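Local coordinates for putative Acetyltransferase (Pyrococcus horikoshii, PDB 3DDD), which binds coenzyme A and, as a member of the GNAT family, probably transfers an acyl group from it to an acceptor that is not known, at residues R193-L198 against F205-R210; V217-R222 against V276-G281; I227-F232 against K253-S258; E238-E243 against Y280-Y285. All blocks are in the same frame, centred on the assembly; numbering follows the deposited sequence. Where two conformers were deposited one is given.

Following the chain from the N terminus, contact 1 closes first, a short loop in which strand 196-200 turns back beside strand 204-209. Strand 212-218 comes next and pairs with 204-209; a probable hydrogen bond from Phe-205 N to Val-217 O (2.8 Å) joins contact 1 to contact 2, which opens later in the chain. Contact 2 then spans more than fifty residues to strand 279-281, and contact 3, between helix 221-233 and the loop after helix 246-252, is nested inside it. Contact 4 crosses contact 3 and ends on the same residues as contact 2, Tyr-280 and Gly-281. Together they tie hairpin, helices and C-terminal strand together in the C-terminal GNAT-like half.

Contact 1: R193-L198 against F205-R210; sequences RGARLL and FGLVYR. With EDO (1,2-ethanediol), chain D.
Strands 196-198 and 205-209 run antiparallel, their axes 4.7 Å apart at closest approach and 158° between directions, with Arg-196 facing Val-208 and Leu-198 facing Gly-206 as hydrogen-bonded pairs. Each pair makes both of its bonds: Arg-196 N gives to Val-208 O at 2.7 Å and Val-208 N returns to Arg-196 O, while Leu-198 N reaches Gly-206 O at 2.8 Å with an N-H...O angle of 171°. Between them the non-hydrogen-bonded pair Leu-197 and Leu-207 turns to the other face of the sheet. There Leu-197 carries its CG anti to the backbone N (chi1 178°), which lets CD1 reach diagonally to Phe-205 CD1 at 3.5 Å, and Leu-207 CD1 lies 3.8 Å from Ala-195 CB. This is the beta hairpin 196-200/204-209 of the second GNAT domain, and helices 169-179 and 184-192 pack on that leucine face. The latter helix ends in a Schellman motif with Gly-194 as its C-prime residue, and the chain passes straight into the hairpin. On the Arg-196 face, Leu-198 CD1 meets Val-208 CG2 at 3.9 Å. Farther along, Ala-195 CB rests 3.8 Å from Tyr-209 CB, and Arg-193 O comes to the edge of the Tyr-209 ring, in its plane. An ethanediol, probably from the crystallisation liquor, bridges the strand ends: Arg-210 N points almost straight at its O1, 3.0 Å away, and Arg-196 NE makes a weak bond to O2. The Arg-196 guanidinium also forms a salt bridge with Glu-163, whereas Arg-193, bent at chi2, forms salt bridges with Glu-55 and Glu-59 of helix 47-60.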
# COMPACT_ATOMS: atom_id res chain seq x y z
N ARG A 193 -11.10 11.53 3.19
CA ARG A 193 -11.73 10.69 4.20
C ARG A 193 -11.30 10.95 5.62
O ARG A 193 -11.58 10.16 6.50
CB ARG A 193 -11.47 9.22 3.93
CG ARG A 193 -11.62 8.85 2.53
CD ARG A 193 -12.88 8.12 2.26
NE ARG A 193 -12.94 7.88 0.83
CZ ARG A 193 -13.88 7.17 0.22
NH1 ARG A 193 -14.83 6.55 0.93
NH2 ARG A 193 -13.83 7.06 -1.10
N GLY A 194 -10.57 12.03 5.85
CA GLY A 194 -10.30 12.48 7.19
C GLY A 194 -8.87 12.35 7.62
O GLY A 194 -8.53 12.76 8.73
N ALA A 195 -8.02 11.79 6.75
CA ALA A 195 -6.60 11.64 7.04
C ALA A 195 -6.02 13.02 7.28
O ALA A 195 -6.42 13.97 6.63
CB ALA A 195 -5.88 10.94 5.89
N ARG A 196 -5.08 13.12 8.22
CA ARG A 196 -4.54 14.40 8.65
C ARG A 196 -3.13 14.55 8.14
O ARG A 196 -2.33 13.64 8.33
CB ARG A 196 -4.49 14.46 10.15
CG ARG A 196 -5.86 14.26 10.87
CD ARG A 196 -5.56 13.92 12.35
NE ARG A 196 -6.71 13.85 13.24
CZ ARG A 196 -7.34 14.90 13.73
NH1 ARG A 196 -6.96 16.13 13.40
NH2 ARG A 196 -8.36 14.72 14.54
N LEU A 197 -2.80 15.69 7.54
CA LEU A 197 -1.46 15.94 7.05
C LEU A 197 -0.69 16.80 8.08
O LEU A 197 -1.02 17.97 8.33
CB LEU A 197 -1.51 16.57 5.66
CG LEU A 197 -0.18 16.95 5.00
CD1 LEU A 197 0.66 15.72 4.64
CD2 LEU A 197 -0.45 17.82 3.79
N LEU A 198 0.32 16.20 8.69
CA LEU A 198 1.10 16.88 9.71
C LEU A 198 2.41 17.31 9.08
O LEU A 198 3.01 16.53 8.37
CB LEU A 198 1.36 15.96 10.89
CG LEU A 198 0.13 15.35 11.58
CD1 LEU A 198 0.58 14.45 12.73
CD2 LEU A 198 -0.84 16.43 12.08
N PHE A 205 6.88 15.70 6.61
CA PHE A 205 5.44 15.51 6.76
C PHE A 205 5.12 14.05 7.09
O PHE A 205 5.89 13.13 6.77
CB PHE A 205 4.65 15.95 5.51
CG PHE A 205 4.65 14.94 4.39
CD1 PHE A 205 3.67 13.98 4.31
CD2 PHE A 205 5.64 14.97 3.41
CE1 PHE A 205 3.66 13.05 3.32
CE2 PHE A 205 5.66 14.05 2.39
CZ PHE A 205 4.68 13.07 2.34
N GLY A 206 3.97 13.88 7.73
CA GLY A 206 3.37 12.57 7.94
C GLY A 206 1.87 12.63 7.71
O GLY A 206 1.24 13.66 7.97
N LEU A 207 1.32 11.53 7.19
CA LEU A 207 -0.12 11.44 6.95
C LEU A 207 -0.69 10.45 7.95
O LEU A 207 -0.17 9.38 8.09
CB LEU A 207 -0.40 10.98 5.53
CG LEU A 207 -1.87 10.95 5.10
CD1 LEU A 207 -2.43 12.36 4.95
CD2 LEU A 207 -1.94 10.17 3.78
N VAL A 208 -1.72 10.85 8.69
CA VAL A 208 -2.29 10.01 9.73
C VAL A 208 -3.71 9.70 9.32
O VAL A 208 -4.52 10.60 9.14
CB VAL A 208 -2.25 10.70 11.12
CG1 VAL A 208 -2.86 9.80 12.19
CG2 VAL A 208 -0.84 11.02 11.49
N TYR A 209 -4.00 8.41 9.15
CA TYR A 209 -5.31 7.94 8.79
C TYR A 209 -5.64 6.78 9.68
O TYR A 209 -4.91 5.80 9.68
CB TYR A 209 -5.32 7.48 7.32
CG TYR A 209 -6.68 6.93 6.91
CD1 TYR A 209 -7.82 7.74 6.91
CD2 TYR A 209 -6.83 5.60 6.55
CE1 TYR A 209 -9.05 7.24 6.53
CE2 TYR A 209 -8.06 5.09 6.20
CZ TYR A 209 -9.16 5.92 6.16
OH TYR A 209 -10.38 5.36 5.83
N ARG A 210 -6.73 6.89 10.45
CA ARG A 210 -7.07 5.90 11.46
C ARG A 210 -5.88 5.70 12.43
O ARG A 210 -5.36 6.66 13.01
CB ARG A 210 -7.47 4.61 10.78
CG ARG A 210 -8.58 4.78 9.71
CD ARG A 210 -9.86 5.33 10.29
NE ARG A 210 -10.99 5.32 9.36
CZ ARG A 210 -11.93 4.38 9.27
NH1 ARG A 210 -11.91 3.29 10.05
NH2 ARG A 210 -12.90 4.51 8.38
C1 EDO D . -7.80 10.13 10.82
O1 EDO D . -8.57 9.25 10.01
C2 EDO D . -8.09 9.71 12.26
O2 EDO D . -7.38 10.60 13.12

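Contact 2: V217-R222 against V276-G281; sequences VADSPR and VDIYYG
Where strand 212-218 gives way to helix 221-233, the short antiparallel strand 279-281 lies along its last residues, and the pairing begins with Val-217 opposite Tyr-279 as a non-hydrogen-bonded pair. A classic beta bulge follows, Tyr-280 and Gly-281 both facing Leu-216. The backbone bond of the contact runs from Ala-218 N to Ile-278 O, 2.9 Å long and in the carbonyl plane. The same oxygen also accepts a CA-H...O contact from Val-217 CA. Ile-278 points its side chain at the strand end: CD1 meets Val-217 CG1 at 3.8 Å, and CB sits 3.2 Å from Ala-218 O. The other methyl of Val-217, CG2, approaches the Tyr-279 ring obliquely at CD1, while helix 169-179 packs against this valine. With CG anti to its carbonyl carbon (chi1 -75°), Tyr-280 lays its ring alongside Ala-218, and CE1 comes within 4.0 Å of Ala-218 CB. Ala-218 O stands at the edge of this ring, in plane. The phenol end lies against Pro-221, where Tyr-280 OH is 3.5 Å from Pro-221 CG, at the first turn of the helix that Ser-220 caps by a weak bond to Val-223 N. A water joins the two segments once more, donating to Ala-218 O at 2.7 Å and hydrogen-bonded to Tyr-280 OH. Pro-221 N, a tertiary amide without a hydrogen, cannot donate to the hydroxyl of Tyr-280 close by; the polar link from that hydroxyl to the last strand carbonyl runs through the water instead.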
# COMPACT_ATOMS: atom_id res chain seq x y z
N VAL A 217 7.88 11.21 5.75
CA VAL A 217 9.06 11.70 5.02
C VAL A 217 9.65 12.90 5.77
O VAL A 217 8.91 13.80 6.18
CB VAL A 217 8.71 12.09 3.57
CG1 VAL A 217 9.96 12.57 2.79
CG2 VAL A 217 8.06 10.90 2.86
N ALA A 218 10.96 12.87 6.02
CA ALA A 218 11.66 13.95 6.76
C ALA A 218 13.10 14.10 6.32
O ALA A 218 13.80 13.11 6.15
CB ALA A 218 11.62 13.71 8.26
N ASP A 219 13.55 15.36 6.20
CA ASP A 219 14.96 15.67 5.88
C ASP A 219 15.93 15.32 7.00
O ASP A 219 17.13 15.25 6.74
CB ASP A 219 15.14 17.18 5.58
CG ASP A 219 14.86 17.55 4.11
OD1 ASP A 219 14.96 16.68 3.20
OD2 ASP A 219 14.55 18.75 3.87
N SER A 220 15.45 15.18 8.24
CA SER A 220 16.30 14.70 9.34
C SER A 220 15.57 13.82 10.33
O SER A 220 14.35 13.88 10.45
CB SER A 220 16.93 15.87 10.11
OG SER A 220 15.96 16.67 10.74
N PRO A 221 16.31 12.98 11.06
CA PRO A 221 15.68 12.20 12.11
C PRO A 221 14.98 13.03 13.16
O PRO A 221 13.95 12.59 13.68
CB PRO A 221 16.85 11.44 12.73
CG PRO A 221 17.84 11.32 11.59
CD PRO A 221 17.74 12.65 10.91
N ARG A 222 15.50 14.21 13.50
CA ARG A 222 14.84 15.02 14.53
C ARG A 222 13.49 15.54 14.06
O ARG A 222 12.57 15.55 14.85
CB ARG A 222 15.70 16.16 15.09
CG ARG A 222 16.26 17.12 14.11
CD ARG A 222 16.75 18.42 14.82
NE ARG A 222 15.63 19.34 14.96
CZ ARG A 222 15.18 20.15 14.01
NH1 ARG A 222 15.76 20.20 12.81
NH2 ARG A 222 14.13 20.92 14.26
N VAL A 276 15.54 7.00 -0.05
CA VAL A 276 14.96 6.15 0.98
C VAL A 276 15.47 6.52 2.39
O VAL A 276 14.87 6.13 3.39
CB VAL A 276 15.25 4.66 0.65
CG1 VAL A 276 16.73 4.33 0.93
CG2 VAL A 276 14.29 3.74 1.41
N ASP A 277 16.57 7.28 2.44
CA ASP A 277 17.11 7.82 3.70
C ASP A 277 16.16 8.83 4.34
O ASP A 277 16.11 8.94 5.56
CB ASP A 277 18.54 8.40 3.53
CG ASP A 277 18.63 9.55 2.51
OD1 ASP A 277 18.54 9.26 1.30
OD2 ASP A 277 18.83 10.72 2.92
N ILE A 278 15.37 9.53 3.52
CA ILE A 278 14.36 10.46 4.07
C ILE A 278 12.96 9.86 4.22
O ILE A 278 12.02 10.55 4.63
CB ILE A 278 14.29 11.82 3.29
CG1 ILE A 278 13.79 11.67 1.85
CG2 ILE A 278 15.65 12.53 3.37
CD1 ILE A 278 13.37 13.01 1.24
N TYR A 279 12.84 8.58 3.85
CA TYR A 279 11.57 7.91 3.70
C TYR A 279 11.45 6.96 4.87
O TYR A 279 12.12 5.92 4.88
CB TYR A 279 11.54 7.14 2.38
CG TYR A 279 10.18 6.58 1.94
CD1 TYR A 279 8.98 7.06 2.46
CD2 TYR A 279 10.11 5.65 0.95
CE1 TYR A 279 7.75 6.58 1.99
CE2 TYR A 279 8.89 5.16 0.47
CZ TYR A 279 7.72 5.62 1.00
OH TYR A 279 6.53 5.12 0.53
N TYR A 280 10.63 7.35 5.85
CA TYR A 280 10.57 6.68 7.16
C TYR A 280 9.41 5.71 7.27
O TYR A 280 9.53 4.73 7.96
CB TYR A 280 10.47 7.69 8.31
CG TYR A 280 11.75 8.40 8.59
CD1 TYR A 280 12.18 9.44 7.79
CD2 TYR A 280 12.57 7.99 9.62
CE1 TYR A 280 13.38 10.08 8.02
CE2 TYR A 280 13.79 8.63 9.86
CZ TYR A 280 14.18 9.67 9.06
OH TYR A 280 15.38 10.32 9.28
N GLY A 281 8.31 6.01 6.60
CA GLY A 281 7.10 5.22 6.69
C GLY A 281 6.45 5.19 5.32
O GLY A 281 6.11 6.25 4.76
O HOH W 1 16.04 12.14 7.40

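Contact 3: I227-F232 against K253-S258; sequences ILLKAF and KIFKPS
Leu-228 and Phe-232, one helical turn apart, both hold CG anti to the backbone N (chi1 -166° and -170°), and this sends their side chains out from helix 221-233 toward Phe-255. The phenylalanine from the loop puts its own CG anti to the carbonyl carbon (chi1 -65°) and drives its ring between them. Its CE1 lies 3.6 Å from Leu-228 CD2. Across the ring from CE1, Phe-255 CD2 comes to 3.5 Å from Phe-232 CD2. The two aromatic side chains point in opposing directions as they pass, their planes inclined at 34° and the ring centroids 5.5 Å apart, an oblique pairing. Leu-229 adds a third side: its CD2 approaches Phe-255 CZ at 3.9 Å and also brushes CD1 of Ile-254, whose side chain lies roughly perpendicular to it. The contact is thus wholly apolar, one ring inserted among three helix side chains. Behind it, Leu-228 also packs on Leu-251 and Ile-252 of helix 246-252 and on Ile-213 of strand 212-218, while Phe-255 bonds through its backbone to Met-151 and Glu-152, just beyond strand 140-149.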
# COMPACT_ATOMS: atom_id res chain seq x y z
N ILE A 227 7.32 14.80 14.10
CA ILE A 227 6.08 14.41 13.42
C ILE A 227 5.53 13.13 14.07
O ILE A 227 4.35 13.05 14.41
CB ILE A 227 6.27 14.25 11.91
CG1 ILE A 227 6.66 15.60 11.29
CG2 ILE A 227 4.99 13.68 11.24
CD1 ILE A 227 7.29 15.45 9.90
N LEU A 228 6.39 12.14 14.30
CA LEU A 228 5.89 10.88 14.81
C LEU A 228 5.26 11.04 16.20
O LEU A 228 4.22 10.44 16.47
CB LEU A 228 6.95 9.79 14.78
CG LEU A 228 6.44 8.37 14.98
CD1 LEU A 228 5.24 8.06 14.11
CD2 LEU A 228 7.58 7.36 14.77
N LEU A 229 5.86 11.84 17.07
CA LEU A 229 5.30 12.09 18.40
C LEU A 229 3.91 12.72 18.32
O LEU A 229 3.02 12.33 19.06
CB LEU A 229 6.21 13.01 19.24
CG LEU A 229 7.58 12.53 19.71
CD1 LEU A 229 8.32 13.75 20.31
CD2 LEU A 229 7.50 11.43 20.74
N LYS A 230 3.74 13.71 17.46
CA LYS A 230 2.44 14.37 17.24
C LYS A 230 1.40 13.41 16.61
O LYS A 230 0.21 13.46 16.93
CB LYS A 230 2.62 15.62 16.38
CG LYS A 230 1.35 16.45 16.10
CD LYS A 230 0.66 16.97 17.36
CE LYS A 230 1.48 18.05 18.05
NZ LYS A 230 1.05 18.39 19.45
N ALA A 231 1.87 12.54 15.74
CA ALA A 231 1.03 11.53 15.10
C ALA A 231 0.51 10.57 16.15
O ALA A 231 -0.66 10.19 16.11
CB ALA A 231 1.81 10.77 14.00
N PHE A 232 1.35 10.20 17.09
CA PHE A 232 0.95 9.27 18.15
C PHE A 232 -0.15 9.92 19.01
O PHE A 232 -1.12 9.29 19.41
CB PHE A 232 2.15 8.87 19.02
CG PHE A 232 1.86 7.75 19.98
CD1 PHE A 232 1.19 8.00 21.18
CD2 PHE A 232 2.24 6.45 19.68
CE1 PHE A 232 0.86 6.95 22.04
CE2 PHE A 232 1.97 5.41 20.54
CZ PHE A 232 1.26 5.65 21.73
N LYS A 253 12.22 3.39 18.27
CA LYS A 253 12.56 2.71 19.51
C LYS A 253 12.00 3.37 20.75
O LYS A 253 11.67 2.68 21.70
CB LYS A 253 14.07 2.53 19.63
CG LYS A 253 14.62 1.44 18.69
CD LYS A 253 16.19 1.28 18.78
CE LYS A 253 16.67 0.08 17.93
NZ LYS A 253 18.13 0.16 17.62
N ILE A 254 11.87 4.69 20.75
CA ILE A 254 11.33 5.37 21.96
C ILE A 254 9.84 5.03 22.21
O ILE A 254 9.30 5.33 23.28
CB ILE A 254 11.53 6.91 21.93
CG1 ILE A 254 10.95 7.53 20.64
CG2 ILE A 254 13.00 7.24 22.07
CD1 ILE A 254 10.92 9.03 20.64
N PHE A 255 9.18 4.43 21.23
CA PHE A 255 7.80 4.00 21.37
C PHE A 255 7.72 2.54 21.84
O PHE A 255 6.65 1.97 21.94
CB PHE A 255 7.06 4.17 20.03
CG PHE A 255 6.93 5.60 19.58
CD1 PHE A 255 7.90 6.20 18.81
CD2 PHE A 255 5.78 6.33 19.88
CE1 PHE A 255 7.77 7.52 18.38
CE2 PHE A 255 5.63 7.65 19.47
CZ PHE A 255 6.63 8.25 18.71
N LYS A 256 8.86 1.90 22.08
CA LYS A 256 8.88 0.53 22.55
C LYS A 256 8.10 -0.31 21.56
O LYS A 256 7.11 -0.94 21.93
CB LYS A 256 8.23 0.43 23.93
CG LYS A 256 8.72 1.44 24.97
CD LYS A 256 9.76 0.88 25.85
CE LYS A 256 10.19 1.91 26.92
NZ LYS A 256 9.65 1.60 28.26
N PRO A 257 8.54 -0.32 20.31
CA PRO A 257 7.70 -0.89 19.27
C PRO A 257 7.59 -2.42 19.30
O PRO A 257 8.41 -3.10 19.88
CB PRO A 257 8.40 -0.43 17.99
CG PRO A 257 9.80 -0.35 18.34
CD PRO A 257 9.82 0.15 19.78
N SER A 258 6.56 -2.94 18.65
CA SER A 258 6.30 -4.35 18.57
C SER A 258 6.20 -4.67 17.09
O SER A 258 5.36 -4.10 16.38
CB SER A 258 5.00 -4.67 19.29
OG SER A 258 4.60 -6.01 19.09

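Contact 4: E238-E243 against Y280-Y285; sequences EIIIPE and YGILAY
Ile-240 lies at the apolar centre: both of its branches touch Tyr-285, and CG2 also meets Ile-282. Its CD1 stands over the middle of the Tyr-285 ring, 4.0 Å from the centroid and 9° off the normal, a CH-pi contact. With CG1 anti to the carbonyl carbon (chi1 -57°), the other branch, CG2, is left to touch Tyr-285 CE1 at 3.5 Å and Ile-282 CG1 at 3.7 Å. Farther out, Pro-242 CG meets Ile-282 CG2, and Ile-239 CG1 lies 4.0 Å from the CA of Gly-281, which with Tyr-280 forms a classic beta bulge opposite Leu-216. Tyr-280 O is bordered by carbon, with Ile-241 CG1 at 3.5 Å and Pro-242 CD nearby. The polar edge is backbone: Ile-282 N donates to Ile-240 O at 2.7 Å, nearly along the C=O axis, and a water accepts from Ile-240 N and donates to Ile-282 O. Tyr-285, about 7 Å from the bound coenzyme A, sends its OH to Thr-145 O in strand 140-149, which with strand 212-218 flanks strand 238-242. One direct and one water-mediated bond thus engage both C=O and N-H of Ile-240, linking its strand to a segment running nearly at right angles.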
# COMPACT_ATOMS: atom_id res chain seq x y z
N GLU A 238 0.71 2.61 14.16
CA GLU A 238 1.45 1.74 13.28
C GLU A 238 2.21 2.52 12.20
O GLU A 238 1.74 3.55 11.74
CB GLU A 238 0.52 0.76 12.59
CG GLU A 238 -0.18 -0.24 13.51
CD GLU A 238 -0.88 -1.34 12.71
OE1 GLU A 238 -1.17 -1.11 11.50
OE2 GLU A 238 -1.09 -2.43 13.29
N ILE A 239 3.35 1.96 11.81
CA ILE A 239 4.25 2.54 10.82
C ILE A 239 4.92 1.39 10.08
O ILE A 239 5.23 0.34 10.65
CB ILE A 239 5.30 3.49 11.49
CG1 ILE A 239 6.14 4.20 10.43
CG2 ILE A 239 6.14 2.71 12.46
CD1 ILE A 239 7.05 5.32 10.89
N ILE A 240 5.10 1.56 8.77
CA ILE A 240 5.78 0.55 7.98
C ILE A 240 7.05 1.19 7.44
O ILE A 240 7.01 2.09 6.58
CB ILE A 240 4.90 0.01 6.81
CG1 ILE A 240 3.59 -0.56 7.34
CG2 ILE A 240 5.62 -1.04 6.09
CD1 ILE A 240 2.54 -0.80 6.26
N ILE A 241 8.17 0.69 7.96
CA ILE A 241 9.49 1.24 7.75
C ILE A 241 10.27 0.44 6.71
O ILE A 241 10.35 -0.78 6.82
CB ILE A 241 10.28 1.16 9.09
CG1 ILE A 241 9.60 2.03 10.15
CG2 ILE A 241 11.69 1.61 8.89
CD1 ILE A 241 10.35 1.99 11.45
N PRO A 242 10.90 1.12 5.75
CA PRO A 242 11.81 0.42 4.85
C PRO A 242 13.07 0.10 5.64
O PRO A 242 13.65 1.00 6.23
CB PRO A 242 12.08 1.44 3.74
CG PRO A 242 11.27 2.63 4.04
CD PRO A 242 10.88 2.56 5.48
N GLU A 243 13.48 -1.16 5.65
CA GLU A 243 14.55 -1.63 6.54
C GLU A 243 15.91 -1.00 6.18
O GLU A 243 16.84 -1.03 6.99
CB GLU A 243 14.58 -3.17 6.52
CG GLU A 243 15.47 -3.86 7.57
CD GLU A 243 15.27 -5.38 7.63
OE1 GLU A 243 14.56 -5.94 6.79
OE2 GLU A 243 15.85 -6.02 8.54
N TYR A 280 10.63 7.35 5.85
CA TYR A 280 10.57 6.68 7.16
C TYR A 280 9.41 5.71 7.27
O TYR A 280 9.53 4.73 7.96
CB TYR A 280 10.47 7.69 8.31
CG TYR A 280 11.75 8.40 8.59
CD1 TYR A 280 12.18 9.44 7.79
CD2 TYR A 280 12.57 7.99 9.62
CE1 TYR A 280 13.38 10.08 8.02
CE2 TYR A 280 13.79 8.63 9.86
CZ TYR A 280 14.18 9.67 9.06
OH TYR A 280 15.38 10.32 9.28
N GLY A 281 8.31 6.01 6.60
CA GLY A 281 7.10 5.22 6.69
C GLY A 281 6.45 5.19 5.32
O GLY A 281 6.11 6.25 4.76
N ILE A 282 6.26 4.00 4.78
CA ILE A 282 5.63 3.89 3.48
C ILE A 282 4.15 4.21 3.64
O ILE A 282 3.59 4.14 4.74
CB ILE A 282 5.90 2.51 2.79
CG1 ILE A 282 5.09 1.37 3.40
CG2 ILE A 282 7.39 2.14 2.79
CD1 ILE A 282 5.14 0.11 2.53
N LEU A 283 3.51 4.56 2.54
CA LEU A 283 2.08 4.85 2.55
C LEU A 283 1.27 3.61 2.95
O LEU A 283 0.53 3.65 3.91
CB LEU A 283 1.63 5.42 1.19
CG LEU A 283 0.25 6.12 1.23
CD1 LEU A 283 0.13 7.24 0.17
CD2 LEU A 283 -0.86 5.12 1.04
N ALA A 284 1.43 2.51 2.21
CA ALA A 284 0.69 1.25 2.45
C ALA A 284 1.39 0.19 1.67
O ALA A 284 1.97 0.49 0.65
CB ALA A 284 -0.77 1.35 1.99
N TYR A 285 1.36 -1.05 2.13
CA TYR A 285 1.92 -2.16 1.32
C TYR A 285 1.24 -2.24 -0.09
O TYR A 285 1.89 -2.54 -1.09
CB TYR A 285 1.75 -3.48 2.03
CG TYR A 285 2.66 -3.80 3.20
CD1 TYR A 285 4.04 -3.57 3.14
CD2 TYR A 285 2.15 -4.38 4.35
CE1 TYR A 285 4.88 -3.93 4.20
CE2 TYR A 285 2.99 -4.74 5.44
CZ TYR A 285 4.35 -4.51 5.36
OH TYR A 285 5.18 -4.87 6.40
O HOH W 2 3.84 3.80 7.41